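Local structure of gluconate kinase (Lactobacillus acidophilus, 3LL3) at residues H129-I134 / P346-N351; L337-G342 / A487-F492. The protein is an FGGY-family sugar kinase that probably transfers phosphate from ATP to gluconate or a related sugar. All coordinates share one frame; numbering follows the deposited sequence.

Contact 1 (H129-I134 / P346-N351). With DXP (1-deoxy-D-xylulose-5-phosphate), chain D.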
ATOM      1  N   HIS A 129     -19.382   2.619  19.349  1.00 22.69           N
ATOM      2  CA  HIS A 129     -18.232   1.772  19.612  1.00 24.93           C
ATOM      3  C   HIS A 129     -18.429   0.982  20.890  1.00 25.34           C
ATOM      4  O   HIS A 129     -18.967   1.515  21.855  1.00 25.91           O
ATOM      5  CB  HIS A 129     -16.969   2.638  19.741  1.00 24.06           C
ATOM      6  CG  HIS A 129     -15.697   1.854  19.641  1.00 27.25           C
ATOM      7  ND1 HIS A 129     -15.135   1.204  20.720  1.00 26.28           N
ATOM      8  CD2 HIS A 129     -14.894   1.589  18.580  1.00 27.50           C
ATOM      9  CE1 HIS A 129     -14.030   0.593  20.334  1.00 28.26           C
ATOM     10  NE2 HIS A 129     -13.863   0.804  19.038  1.00 27.17           N
ATOM     11  N   PRO A 130     -17.964  -0.278  20.910  1.00 26.01           N
ATOM     12  CA  PRO A 130     -18.128  -1.217  22.029  1.00 26.50           C
ATOM     13  C   PRO A 130     -17.428  -0.815  23.331  1.00 27.49           C
ATOM     14  O   PRO A 130     -17.646  -1.450  24.374  1.00 26.85           O
ATOM     15  CB  PRO A 130     -17.532  -2.524  21.479  1.00 28.13           C
ATOM     16  CG  PRO A 130     -16.632  -2.085  20.354  1.00 25.95           C
ATOM     17  CD  PRO A 130     -17.379  -0.947  19.733  1.00 25.52           C
HETATM   18  N   MSE A 131     -16.619   0.237  23.286  1.00 26.45           N
HETATM   19  CA  MSE A 131     -15.910   0.710  24.469  1.00 25.61           C
HETATM   20  C   MSE A 131     -16.857   1.245  25.562  1.00 26.92           C
HETATM   21  O   MSE A 131     -16.521   1.212  26.752  1.00 27.84           O
HETATM   22  CB  MSE A 131     -14.921   1.809  24.077  1.00 26.83           C
HETATM   23  CG  MSE A 131     -15.585   3.094  23.586  1.00 28.17           C
HETATM   24 SE   MSE A 131     -14.277   4.375  22.768  1.00 46.66          SE
HETATM   25  CE  MSE A 131     -15.468   5.813  22.214  1.00 34.16           C
ATOM     26  N   ALA A 132     -18.021   1.739  25.149  1.00 23.83           N
ATOM     27  CA  ALA A 132     -18.991   2.355  26.059  1.00 26.72           C
ATOM     28  C   ALA A 132     -19.683   1.361  26.990  1.00 27.21           C
ATOM     29  O   ALA A 132     -20.146   0.297  26.551  1.00 26.11           O
ATOM     30  CB  ALA A 132     -20.048   3.132  25.273  1.00 26.53           C
ATOM     31  N   PRO A 133     -19.753   1.713  28.283  1.00 26.35           N
ATOM     32  CA  PRO A 133     -20.565   1.040  29.299  1.00 26.47           C
ATOM     33  C   PRO A 133     -21.985   0.678  28.827  1.00 27.04           C
ATOM     34  O   PRO A 133     -22.431  -0.434  29.068  1.00 24.95           O
ATOM     35  CB  PRO A 133     -20.600   2.071  30.430  1.00 24.84           C
ATOM     36  CG  PRO A 133     -19.233   2.669  30.368  1.00 25.73           C
ATOM     37  CD  PRO A 133     -18.899   2.752  28.881  1.00 27.03           C
ATOM     38  N   ILE A 134     -22.685   1.572  28.142  1.00 26.14           N
ATOM     39  CA  ILE A 134     -24.036   1.211  27.725  1.00 24.06           C
ATOM     40  C   ILE A 134     -24.081  -0.071  26.863  1.00 26.63           C
ATOM     41  O   ILE A 134     -24.964  -0.911  27.044  1.00 26.26           O
ATOM     42  CB  ILE A 134     -24.758   2.370  27.024  1.00 24.15           C
ATOM     43  CG1 ILE A 134     -26.183   1.950  26.646  1.00 24.80           C
ATOM     44  CG2 ILE A 134     -23.977   2.842  25.821  1.00 24.05           C
ATOM     45  CD1 ILE A 134     -27.013   3.077  26.083  1.00 26.35           C
ATOM     46  N   PRO A 346     -10.462   8.828  12.630  1.00 22.97           N
ATOM     47  CA  PRO A 346     -11.693   9.394  12.058  1.00 21.36           C
ATOM     48  C   PRO A 346     -12.616   8.412  11.309  1.00 26.65           C
ATOM     49  O   PRO A 346     -13.758   8.779  11.034  1.00 26.74           O
ATOM     50  CB  PRO A 346     -11.145  10.428  11.077  1.00 26.04           C
ATOM     51  CG  PRO A 346      -9.950   9.726  10.502  1.00 24.35           C
ATOM     52  CD  PRO A 346      -9.354   8.900  11.656  1.00 24.51           C
ATOM     53  N   ILE A 347     -12.164   7.198  11.001  1.00 26.02           N
ATOM     54  CA  ILE A 347     -12.971   6.315  10.145  1.00 26.77           C
ATOM     55  C   ILE A 347     -13.895   5.323  10.879  1.00 26.97           C
ATOM     56  O   ILE A 347     -14.813   4.779  10.280  1.00 28.63           O
ATOM     57  CB  ILE A 347     -12.100   5.541   9.139  1.00 26.87           C
ATOM     58  CG1 ILE A 347     -11.082   4.670   9.862  1.00 25.88           C
ATOM     59  CG2 ILE A 347     -11.377   6.500   8.196  1.00 27.34           C
ATOM     60  CD1 ILE A 347     -10.416   3.645   8.938  1.00 23.56           C
ATOM     61  N   TRP A 348     -13.641   5.084  12.161  1.00 25.34           N
ATOM     62  CA  TRP A 348     -14.483   4.201  12.967  1.00 24.68           C
ATOM     63  C   TRP A 348     -14.759   2.882  12.246  1.00 28.13           C
ATOM     64  O   TRP A 348     -15.908   2.519  11.990  1.00 29.89           O
ATOM     65  CB  TRP A 348     -15.786   4.909  13.394  1.00 26.94           C
ATOM     66  CG  TRP A 348     -15.512   6.091  14.309  1.00 27.39           C
ATOM     67  CD1 TRP A 348     -15.460   7.419  13.958  1.00 27.47           C
ATOM     68  CD2 TRP A 348     -15.228   6.041  15.716  1.00 25.38           C
ATOM     69  NE1 TRP A 348     -15.156   8.195  15.063  1.00 22.76           N
ATOM     70  CE2 TRP A 348     -15.010   7.374  16.152  1.00 25.10           C
ATOM     71  CE3 TRP A 348     -15.127   5.002  16.647  1.00 24.70           C
ATOM     72  CZ2 TRP A 348     -14.696   7.686  17.475  1.00 26.53           C
ATOM     73  CZ3 TRP A 348     -14.828   5.316  17.964  1.00 25.02           C
ATOM     74  CH2 TRP A 348     -14.612   6.651  18.365  1.00 27.66           C
ATOM     75  N   ASP A 349     -13.688   2.167  11.922  1.00 28.00           N
ATOM     76  CA  ASP A 349     -13.797   0.861  11.270  1.00 27.44           C
ATOM     77  C   ASP A 349     -12.807  -0.074  11.937  1.00 25.51           C
ATOM     78  O   ASP A 349     -11.603   0.029  11.727  1.00 26.34           O
ATOM     79  CB  ASP A 349     -13.485   0.995   9.776  1.00 26.34           C
ATOM     80  CG  ASP A 349     -13.556  -0.335   9.044  1.00 26.39           C
ATOM     81  OD1 ASP A 349     -13.662  -1.380   9.719  1.00 25.61           O
ATOM     82  OD2 ASP A 349     -13.506  -0.328   7.797  1.00 26.34           O
ATOM     83  N   ALA A 350     -13.297  -0.972  12.770  1.00 26.44           N
ATOM     84  CA  ALA A 350     -12.416  -1.857  13.513  1.00 27.97           C
ATOM     85  C   ALA A 350     -11.694  -2.849  12.609  1.00 26.53           C
ATOM     86  O   ALA A 350     -10.743  -3.477  13.031  1.00 30.40           O
ATOM     87  CB  ALA A 350     -13.198  -2.605  14.579  1.00 34.16           C
ATOM     88  N   ASN A 351     -12.150  -2.998  11.376  1.00 27.07           N
ATOM     89  CA  ASN A 351     -11.536  -3.967  10.469  1.00 28.42           C
ATOM     90  C   ASN A 351     -10.507  -3.358   9.537  1.00 27.56           C
ATOM     91  O   ASN A 351      -9.855  -4.070   8.780  1.00 28.71           O
ATOM     92  CB  ASN A 351     -12.603  -4.706   9.658  1.00 30.43           C
ATOM     93  CG  ASN A 351     -13.617  -5.368  10.538  1.00 35.75           C
ATOM     94  OD1 ASN A 351     -13.262  -6.018  11.523  1.00 37.02           O
ATOM     95  ND2 ASN A 351     -14.890  -5.180  10.220  1.00 39.45           N
TER
HETATM   96  C1  DXP D3264     -10.213  -7.089  15.948  1.00 59.86           C
HETATM   97  C2  DXP D3264      -8.800  -6.461  16.131  1.00 59.91           C
HETATM   98  C3  DXP D3264      -8.631  -5.459  17.301  1.00 57.87           C
HETATM   99  C4  DXP D3264      -9.688  -4.350  17.123  1.00 53.51           C
HETATM  100  C5  DXP D3264      -9.623  -2.957  17.796  1.00 50.11           C
HETATM  101  O2  DXP D3264      -8.037  -6.461  15.223  1.00 60.88           O
HETATM  102  O3  DXP D3264      -7.315  -5.109  17.478  1.00 58.94           O
HETATM  103  O4  DXP D3264     -10.011  -4.287  15.770  1.00 55.17           O
HETATM  104  O5  DXP D3264      -9.867  -1.835  16.988  1.00 50.30           O
HETATM  105  P   DXP D3264     -10.815  -0.518  17.342  1.00 42.23           P
HETATM  106  O2P DXP D3264     -12.342  -0.868  17.052  1.00 38.55           O
HETATM  107  O1P DXP D3264     -10.436   0.047  18.793  1.00 36.74           O
HETATM  108  O3P DXP D3264     -10.610   0.504  16.388  1.00 38.57           O

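Contact 2 (L337-G342 / A487-F492). With DXP (1-deoxy-D-xylulose-5-phosphate), chain D.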
ATOM      1  N   LEU A 337      -1.802   4.902   4.391  1.00 18.66           N
ATOM      2  CA  LEU A 337      -2.951   4.875   5.302  1.00 21.16           C
ATOM      3  C   LEU A 337      -2.524   4.080   6.541  1.00 21.93           C
ATOM      4  O   LEU A 337      -2.167   2.912   6.437  1.00 20.45           O
ATOM      5  CB  LEU A 337      -4.188   4.254   4.636  1.00 18.49           C
ATOM      6  CG  LEU A 337      -4.693   4.877   3.324  1.00 23.10           C
ATOM      7  CD1 LEU A 337      -5.928   4.137   2.770  1.00 21.28           C
ATOM      8  CD2 LEU A 337      -5.010   6.350   3.525  1.00 21.89           C
ATOM      9  N   PRO A 338      -2.541   4.722   7.721  1.00 21.89           N
ATOM     10  CA  PRO A 338      -1.884   4.154   8.912  1.00 21.49           C
ATOM     11  C   PRO A 338      -2.717   3.154   9.714  1.00 21.12           C
ATOM     12  O   PRO A 338      -2.323   2.818  10.832  1.00 22.39           O
ATOM     13  CB  PRO A 338      -1.630   5.379   9.797  1.00 22.53           C
ATOM     14  CG  PRO A 338      -2.569   6.431   9.317  1.00 22.53           C
ATOM     15  CD  PRO A 338      -3.119   6.051   7.970  1.00 21.74           C
ATOM     16  N   TYR A 339      -3.821   2.666   9.165  1.00 21.87           N
ATOM     17  CA  TYR A 339      -4.771   1.917   9.988  1.00 23.69           C
ATOM     18  C   TYR A 339      -4.357   0.496  10.353  1.00 24.57           C
ATOM     19  O   TYR A 339      -5.148  -0.429  10.187  1.00 23.82           O
ATOM     20  CB  TYR A 339      -6.120   1.867   9.304  1.00 23.64           C
ATOM     21  CG  TYR A 339      -6.540   3.154   8.651  1.00 22.27           C
ATOM     22  CD1 TYR A 339      -6.568   4.349   9.356  1.00 20.64           C
ATOM     23  CD2 TYR A 339      -6.980   3.158   7.344  1.00 21.42           C
ATOM     24  CE1 TYR A 339      -7.002   5.524   8.743  1.00 22.39           C
ATOM     25  CE2 TYR A 339      -7.387   4.309   6.726  1.00 23.34           C
ATOM     26  CZ  TYR A 339      -7.407   5.490   7.426  1.00 23.96           C
ATOM     27  OH  TYR A 339      -7.840   6.620   6.768  1.00 22.83           O
ATOM     28  N   LEU A 340      -3.156   0.327  10.890  1.00 23.06           N
ATOM     29  CA  LEU A 340      -2.662  -1.004  11.254  1.00 24.85           C
ATOM     30  C   LEU A 340      -3.547  -1.776  12.264  1.00 26.82           C
ATOM     31  O   LEU A 340      -3.832  -2.948  12.068  1.00 27.55           O
ATOM     32  CB  LEU A 340      -1.197  -0.926  11.719  1.00 24.68           C
ATOM     33  CG  LEU A 340      -0.153  -1.196  10.615  1.00 26.55           C
ATOM     34  CD1 LEU A 340      -0.380  -0.285   9.452  1.00 24.04           C
ATOM     35  CD2 LEU A 340       1.237  -0.990  11.156  1.00 30.49           C
ATOM     36  N   GLY A 341      -4.004  -1.128  13.327  1.00 25.20           N
ATOM     37  CA  GLY A 341      -4.828  -1.824  14.317  1.00 26.23           C
ATOM     38  C   GLY A 341      -6.328  -1.587  14.224  1.00 27.26           C
ATOM     39  O   GLY A 341      -6.998  -1.479  15.248  1.00 32.36           O
ATOM     40  N   GLY A 342      -6.873  -1.510  13.011  1.00 24.64           N
ATOM     41  CA  GLY A 342      -8.214  -0.974  12.855  1.00 26.14           C
ATOM     42  C   GLY A 342      -8.144   0.477  13.306  1.00 25.92           C
ATOM     43  O   GLY A 342      -7.060   0.956  13.681  1.00 26.95           O
ATOM     44  N   ALA A 487     -14.354   0.660   1.615  1.00 27.67           N
ATOM     45  CA  ALA A 487     -15.256  -0.487   1.623  1.00 30.78           C
ATOM     46  C   ALA A 487     -14.558  -1.836   1.394  1.00 30.72           C
ATOM     47  O   ALA A 487     -15.221  -2.859   1.244  1.00 30.83           O
ATOM     48  CB  ALA A 487     -16.393  -0.287   0.612  1.00 30.09           C
ATOM     49  N   SER A 488     -13.229  -1.854   1.402  1.00 27.95           N
ATOM     50  CA  SER A 488     -12.515  -3.069   1.016  1.00 29.95           C
ATOM     51  C   SER A 488     -11.912  -3.898   2.159  1.00 32.77           C
ATOM     52  O   SER A 488     -11.325  -4.950   1.913  1.00 36.27           O
ATOM     53  CB  SER A 488     -11.443  -2.739  -0.040  1.00 32.87           C
ATOM     54  OG  SER A 488     -12.046  -2.225  -1.224  1.00 34.14           O
ATOM     55  N   TYR A 489     -12.074  -3.446   3.400  1.00 29.22           N
ATOM     56  CA  TYR A 489     -11.361  -4.063   4.519  1.00 30.91           C
ATOM     57  C   TYR A 489     -11.994  -5.365   5.038  1.00 36.33           C
ATOM     58  O   TYR A 489     -11.293  -6.235   5.565  1.00 36.02           O
ATOM     59  CB  TYR A 489     -11.147  -3.050   5.651  1.00 28.02           C
ATOM     60  CG  TYR A 489     -10.359  -1.831   5.223  1.00 28.00           C
ATOM     61  CD1 TYR A 489     -10.849  -0.550   5.447  1.00 25.22           C
ATOM     62  CD2 TYR A 489      -9.137  -1.967   4.551  1.00 26.42           C
ATOM     63  CE1 TYR A 489     -10.136   0.569   5.052  1.00 25.49           C
ATOM     64  CE2 TYR A 489      -8.407  -0.842   4.147  1.00 27.51           C
ATOM     65  CZ  TYR A 489      -8.916   0.420   4.403  1.00 26.57           C
ATOM     66  OH  TYR A 489      -8.224   1.528   3.999  1.00 25.55           O
ATOM     67  N   GLY A 490     -13.306  -5.508   4.866  1.00 38.81           N
ATOM     68  CA  GLY A 490     -14.017  -6.659   5.406  1.00 40.57           C
ATOM     69  C   GLY A 490     -13.515  -7.924   4.746  1.00 41.66           C
ATOM     70  O   GLY A 490     -13.501  -9.007   5.328  1.00 43.06           O
ATOM     71  N   LYS A 491     -13.075  -7.748   3.512  1.00 42.33           N
ATOM     72  CA  LYS A 491     -12.539  -8.807   2.678  1.00 42.57           C
ATOM     73  C   LYS A 491     -11.354  -9.534   3.338  1.00 42.30           C
ATOM     74  O   LYS A 491     -11.235 -10.752   3.226  1.00 44.31           O
ATOM     75  CB  LYS A 491     -12.117  -8.178   1.343  1.00 44.25           C
ATOM     76  CG  LYS A 491     -12.567  -8.921   0.091  1.00 50.44           C
ATOM     77  CD  LYS A 491     -14.047  -9.304   0.149  1.00 54.29           C
ATOM     78  CE  LYS A 491     -14.523  -9.848  -1.200  1.00 54.86           C
ATOM     79  NZ  LYS A 491     -13.496 -10.732  -1.842  1.00 53.43           N
ATOM     80  N   PHE A 492     -10.491  -8.793   4.037  1.00 38.28           N
ATOM     81  CA  PHE A 492      -9.267  -9.356   4.621  1.00 35.85           C
ATOM     82  C   PHE A 492      -9.501 -10.374   5.734  1.00 46.10           C
ATOM     83  O   PHE A 492      -8.546 -10.888   6.327  1.00 47.24           O
ATOM     84  CB  PHE A 492      -8.337  -8.235   5.123  1.00 37.39           C
ATOM     85  CG  PHE A 492      -7.705  -7.455   4.014  1.00 34.02           C
ATOM     86  CD1 PHE A 492      -8.379  -6.399   3.423  1.00 32.76           C
ATOM     87  CD2 PHE A 492      -6.457  -7.822   3.510  1.00 32.52           C
ATOM     88  CE1 PHE A 492      -7.800  -5.691   2.360  1.00 31.46           C
ATOM     89  CE2 PHE A 492      -5.879  -7.123   2.449  1.00 31.60           C
ATOM     90  CZ  PHE A 492      -6.554  -6.064   1.872  1.00 28.58           C
TER
HETATM   91  C1  DXP D3264     -10.213  -7.089  15.948  1.00 59.86           C
HETATM   92  C2  DXP D3264      -8.800  -6.461  16.131  1.00 59.91           C
HETATM   93  C3  DXP D3264      -8.631  -5.459  17.301  1.00 57.87           C
HETATM   94  C4  DXP D3264      -9.688  -4.350  17.123  1.00 53.51           C
HETATM   95  C5  DXP D3264      -9.623  -2.957  17.796  1.00 50.11           C
HETATM   96  O2  DXP D3264      -8.037  -6.461  15.223  1.00 60.88           O
HETATM   97  O3  DXP D3264      -7.315  -5.109  17.478  1.00 58.94           O
HETATM   98  O4  DXP D3264     -10.011  -4.287  15.770  1.00 55.17           O
HETATM   99  O5  DXP D3264      -9.867  -1.835  16.988  1.00 50.30           O
HETATM  100  P   DXP D3264     -10.815  -0.518  17.342  1.00 42.23           P
HETATM  101  O2P DXP D3264     -12.342  -0.868  17.052  1.00 38.55           O
HETATM  102  O1P DXP D3264     -10.436   0.047  18.793  1.00 36.74           O
HETATM  103  O3P DXP D3264     -10.610   0.504  16.388  1.00 38.57           O

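Contact 1 (H129-I134 / P346-N351)
The site that holds 1-deoxy-D-xylulose-5-phosphate (DXP) is lined here by H129 of the N-terminal domain and A350 of the C-terminal domain, with W348 packed behind H129. The imidazole of H129 works in several directions at once. Its NE2 donates to DXP O2P over 3.0 Å, the phosphate lying at the ring edge, with an N-H...O angle of 151°. Its other nitrogen, ND1, accepts from M131 N at 3.1 Å, a donor tilted 20° out of the ring plane; this bond, made within the type I turn from H129 to A132, helps fix the rotation of the ring that serves the ligand. P130 CD lies over one face. CG is anti to the backbone N (chi1 -164°), and this carries the imidazole across to W348, where H129 CD2 comes to the edge of the indole, 3.8 Å from W348 CZ3; the ring planes are steeply inclined to each other. Next to it, the extended chain of the selenomethionine M131 places its CE 4.0 Å from W348 CH2. The indole itself is tied by NE1 to S279 O. On the C-terminal side, A350 CB lies 3.1 Å from DXP O2P, a close approach, while D349 OD1 accepts from N351 N to form an Asx turn. With an alanine here instead of H129, DXP O2P and M131 N would probably lose their imidazole partner, and a gap is likely to open beside the indole rim. M131's side chain is also about 4 Å from bound D-xylulose, and both lobes of the actin-like ATPase fold of FGGY kinases contribute to the DXP site.

Contact 2 (L337-G342 / A487-F492)
CG stands anti to the carbonyl carbon in L337 (chi1 -56°), Y339 (chi1 -41°) and Y489 (chi1 -59°), and the three side chains converge on one point, the phenol oxygen of Y489. It reaches L337 from beyond the methyl branch, with Y489 OH 3.7 Å from L337 CD1. It also arrives in the plane of the Y339 ring, at the edge, 3.9 Å from Y339 CD2. The two tyrosine side chains cross at about a right angle, and the ring carbons stay further apart, Y339 CD2 lying 4.5 Å from Y489 CZ. P338 CD covers part of one face of the Y339 ring.

The backbone under Y339 is tightly folded: L340 N donates to P338 O over 2.6 Å, closing an inverse gamma turn centred on Y339. Y339 also begins a type I turn that ends at G342. G341 and G342 face the ligand; G341 O approaches DXP O5 to 3.4 Å, and N298 bonds to both glycines. On the opposing side, F492 N donates to Y489 O over 3.1 Å, and this carbonyl also lies at the edge of the F492 ring. The neighbouring subunit packs against this C-terminal end, its A484 meeting S488 and its G358 meeting F492.

Across the two segments the phenol oxygen meets carbon alone, so this meeting of L337, Y339 and Y489 rests on van der Waals contact, and Y489 packs on D349 as well.

Contacts 1 and 2 have centres about 14 Å apart and lie on the same side of the chain's centre. Their segments alternate along the sequence: 129-134, then 337-342, 346-351 and finally 487-492. The middle two belong to the one connection between strands 335-337 and 354-359, so the N-terminal domain and the tail after helix 465-485 both meet the same loop. The contacts also touch directly, as where I347 packs on Y339 and D349 on Y489. DXP joins them too, with N297 giving it a further hydrogen bond. As a worked example, the pair illustrates how one long loop can border a ligand cleft and meet the C-terminal tail near the subunit interface.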